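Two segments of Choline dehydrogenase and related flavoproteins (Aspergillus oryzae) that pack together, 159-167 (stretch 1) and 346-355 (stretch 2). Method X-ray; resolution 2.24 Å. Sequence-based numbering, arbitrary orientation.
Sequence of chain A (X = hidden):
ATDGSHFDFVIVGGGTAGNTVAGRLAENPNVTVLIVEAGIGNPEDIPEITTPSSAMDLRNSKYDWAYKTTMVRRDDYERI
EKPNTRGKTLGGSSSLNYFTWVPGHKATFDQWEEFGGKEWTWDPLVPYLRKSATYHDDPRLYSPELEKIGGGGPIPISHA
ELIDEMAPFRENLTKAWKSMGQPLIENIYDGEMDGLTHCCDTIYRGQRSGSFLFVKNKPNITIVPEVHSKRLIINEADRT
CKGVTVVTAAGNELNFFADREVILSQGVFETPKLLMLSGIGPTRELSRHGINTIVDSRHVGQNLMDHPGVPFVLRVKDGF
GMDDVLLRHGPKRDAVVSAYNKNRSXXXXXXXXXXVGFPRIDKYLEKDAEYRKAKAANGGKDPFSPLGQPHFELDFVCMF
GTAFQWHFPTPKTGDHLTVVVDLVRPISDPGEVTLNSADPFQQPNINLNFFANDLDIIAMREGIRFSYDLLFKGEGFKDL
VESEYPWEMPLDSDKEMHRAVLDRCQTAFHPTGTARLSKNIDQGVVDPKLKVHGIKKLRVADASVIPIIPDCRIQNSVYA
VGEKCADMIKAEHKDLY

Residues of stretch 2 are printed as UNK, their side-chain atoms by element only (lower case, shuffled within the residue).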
# COMPACT_ATOMS: atom_id res chain seq x y z
N HIS A 159 32.94 2.57 19.23
CA HIS A 159 31.87 3.43 19.68
C HIS A 159 31.77 4.54 18.65
O HIS A 159 32.78 4.89 18.03
CB HIS A 159 32.18 4.02 21.05
CG HIS A 159 31.98 3.05 22.17
ND1 HIS A 159 32.95 2.15 22.55
CD2 HIS A 159 30.91 2.83 22.96
CE1 HIS A 159 32.48 1.42 23.55
NE2 HIS A 159 31.25 1.81 23.82
N ALA A 160 30.57 5.06 18.45
CA ALA A 160 30.38 6.14 17.49
C ALA A 160 31.47 7.19 17.69
O ALA A 160 31.78 7.56 18.83
CB ALA A 160 28.99 6.77 17.65
N GLU A 161 32.06 7.65 16.60
CA GLU A 161 33.03 8.74 16.64
C GLU A 161 32.21 10.01 16.79
O GLU A 161 31.66 10.52 15.81
CB GLU A 161 33.91 8.72 15.38
CG GLU A 161 34.66 7.37 15.24
CD GLU A 161 35.43 7.17 13.93
OE1 GLU A 161 36.54 6.58 13.98
OE2 GLU A 161 34.92 7.55 12.84
N LEU A 162 32.11 10.49 18.03
CA LEU A 162 31.13 11.50 18.39
C LEU A 162 31.26 12.81 17.62
O LEU A 162 32.36 13.32 17.44
CB LEU A 162 31.16 11.76 19.90
CG LEU A 162 30.70 10.55 20.71
CD1 LEU A 162 30.92 10.75 22.20
CD2 LEU A 162 29.24 10.22 20.39
N ILE A 163 30.13 13.34 17.15
CA ILE A 163 30.09 14.66 16.53
C ILE A 163 30.15 15.76 17.61
O ILE A 163 29.29 15.79 18.49
CB ILE A 163 28.76 14.87 15.77
CG1 ILE A 163 28.59 13.80 14.69
CG2 ILE A 163 28.71 16.27 15.14
CD1 ILE A 163 27.25 13.88 13.95
N ASP A 164 31.14 16.65 17.54
CA ASP A 164 31.30 17.68 18.58
C ASP A 164 30.05 18.56 18.81
O ASP A 164 29.62 18.76 19.95
CB ASP A 164 32.53 18.56 18.32
CG ASP A 164 33.84 17.84 18.63
OD1 ASP A 164 34.89 18.24 18.09
OD2 ASP A 164 33.81 16.87 19.41
N GLU A 165 29.49 19.08 17.72
CA GLU A 165 28.31 19.92 17.77
C GLU A 165 27.11 19.24 18.43
O GLU A 165 26.21 19.90 18.93
CB GLU A 165 27.95 20.36 16.36
CG GLU A 165 26.68 21.18 16.26
CD GLU A 165 26.46 21.71 14.85
OE1 GLU A 165 27.20 21.29 13.93
OE2 GLU A 165 25.55 22.56 14.67
N MET A 166 27.09 17.91 18.43
CA MET A 166 25.98 17.17 19.03
C MET A 166 26.15 16.87 20.53
O MET A 166 25.27 16.25 21.13
CB MET A 166 25.72 15.85 18.28
CG MET A 166 25.07 16.03 16.92
SD MET A 166 23.51 16.94 16.92
CE MET A 166 24.06 18.57 16.39
N ALA A 167 27.27 17.29 21.12
CA ALA A 167 27.48 17.08 22.55
C ALA A 167 26.35 17.61 23.45
O ALA A 167 25.88 16.89 24.35
CB ALA A 167 28.87 17.64 23.00
N UNK A 346 35.56 14.81 10.44
CA UNK A 346 34.30 15.55 10.45
C UNK A 346 33.03 14.71 10.42
O UNK A 346 33.08 13.47 10.33
N UNK A 347 31.86 15.38 10.48
CA UNK A 347 30.56 14.72 10.62
C UNK A 347 30.12 13.97 9.35
O UNK A 347 29.28 13.07 9.43
c UNK A 347 30.24 17.04 10.19
c UNK A 347 29.61 15.89 10.91
c UNK A 347 31.73 16.84 10.34
N UNK A 348 30.67 14.33 8.20
CA UNK A 348 30.45 13.54 7.00
C UNK A 348 30.75 12.05 7.25
O UNK A 348 30.14 11.17 6.64
c UNK A 348 31.16 13.05 4.64
c UNK A 348 31.26 14.04 5.81
c UNK A 348 30.79 15.46 5.39
N UNK A 349 31.68 11.77 8.17
CA UNK A 349 32.02 10.40 8.49
C UNK A 349 31.12 9.77 9.55
O UNK A 349 31.35 8.65 9.98
N UNK A 350 30.09 10.51 9.95
CA UNK A 350 29.19 10.04 11.00
C UNK A 350 28.00 9.20 10.48
O UNK A 350 27.44 9.47 9.42
o UNK A 350 27.80 10.78 12.83
c UNK A 350 28.67 11.23 11.81
N UNK A 351 27.63 8.19 11.26
CA UNK A 351 26.42 7.42 11.01
C UNK A 351 25.18 8.02 11.66
O UNK A 351 24.08 7.46 11.54
N UNK A 352 25.35 9.14 12.36
CA UNK A 352 24.24 9.97 12.87
C UNK A 352 23.41 9.35 13.98
O UNK A 352 22.39 9.90 14.37
c UNK A 352 24.85 12.17 10.80
c UNK A 352 23.03 11.20 9.34
c UNK A 352 23.31 10.42 11.73
c UNK A 352 24.02 10.93 10.48
N UNK A 353 23.85 8.22 14.51
CA UNK A 353 23.16 7.60 15.62
C UNK A 353 24.23 7.36 16.68
O UNK A 353 25.17 6.62 16.42
c UNK A 353 21.22 4.17 15.64
c UNK A 353 21.33 5.68 15.87
c UNK A 353 22.57 6.26 15.18
c UNK A 353 21.25 6.03 17.36
N UNK A 354 24.10 7.97 17.86
CA UNK A 354 25.17 7.89 18.87
C UNK A 354 24.70 7.37 20.22
O UNK A 354 25.47 6.76 20.96
o UNK A 354 27.92 11.62 17.18
c UNK A 354 26.49 9.79 17.79
c UNK A 354 26.99 11.21 17.93
o UNK A 354 26.45 11.92 18.82
c UNK A 354 25.84 9.25 19.07
N UNK A 355 23.44 7.66 20.53
CA UNK A 355 22.79 7.14 21.72
C UNK A 355 21.62 6.26 21.31
O UNK A 355 20.80 6.63 20.45
c UNK A 355 22.95 10.43 23.76
c UNK A 355 24.01 8.25 24.48
c UNK A 355 22.30 8.29 22.62
c UNK A 355 23.42 9.06 23.31
O HOH W 1 29.02 9.95 15.15
O HOH W 2 32.56 8.16 12.20

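Position 346 has no side-chain atoms. Its phi of 88° and psi of 178° would jam a CB against the preceding carbonyl oxygen, and an ideal CB would also clash with an atom of position 347. It is Gly346, and it does not touch stretch 1.

Position 347 has three carbons that close a ring onto the backbone N. Its CB lies 4.3 Å from Ile163 CD1, an apolar contact. This is Pro347, and it opens a short 3-10 segment.

Position 348 carries three carbons, one bearing the other two. They stay far from stretch 1. The branch at CB identifies Val348.

Position 349 has no side-chain atoms, so it is Gly349. Its carbonyl O accepts a hydrogen bond of 2.6 Å from water 2, which also donates to Glu161 OE2 at 2.5 Å.

Position 350 has one carbon and then one oxygen. The oxygen is 3.3 Å from Ile163 CD1. This is Ser350. Its OG donates to water 1 at 2.7 Å.

Position 351 again lacks side-chain atoms and is Gly351. It does not touch stretch 1.

Position 352 has four carbons, forked at the second. One branch end comes to 4.3 Å from Ile163 CD1. The fork marks Leu352. Its N donates to Ser350 OG at 3.0 Å.

Position 353 also has four carbons forked at the second. CA-to-CB points away from stretch 1, and only the backbone approaches, with its O 4.0 Å from Ala160 CB. It is Leu353.

Position 354 has three carbons in a row, the third carrying two oxygens. CA-to-CB points toward stretch 1. One oxygen lies 2.8 Å from Ile163 N. A carboxylate at the end of such a chain is Glu354.

Position 355 has four carbons with the same fork, none within contact distance of stretch 1. It is Leu355.

The contact centres on Glu354. The one direct hydrogen bond between the stretches runs from Ile163 N to Glu354 OE2, 2.8 Å long and nearly straight at 169°. Ala160 CB packs 3.9 Å from Glu354 CG, and Leu162 CD2 lies 3.5 Å from Glu354 CD, so apolar groups line the acidic side chain. Water 1 donates to Glu354 OE2 and to Glu161 O, both at 2.8 Å, and so ties the carboxylate to Ser350 and the stretch 1 backbone. Ile163 CD1 completes the packing against Pro347, Ser350 and Leu352.

Stretch 2 (346-355) GPVGSGLLEL
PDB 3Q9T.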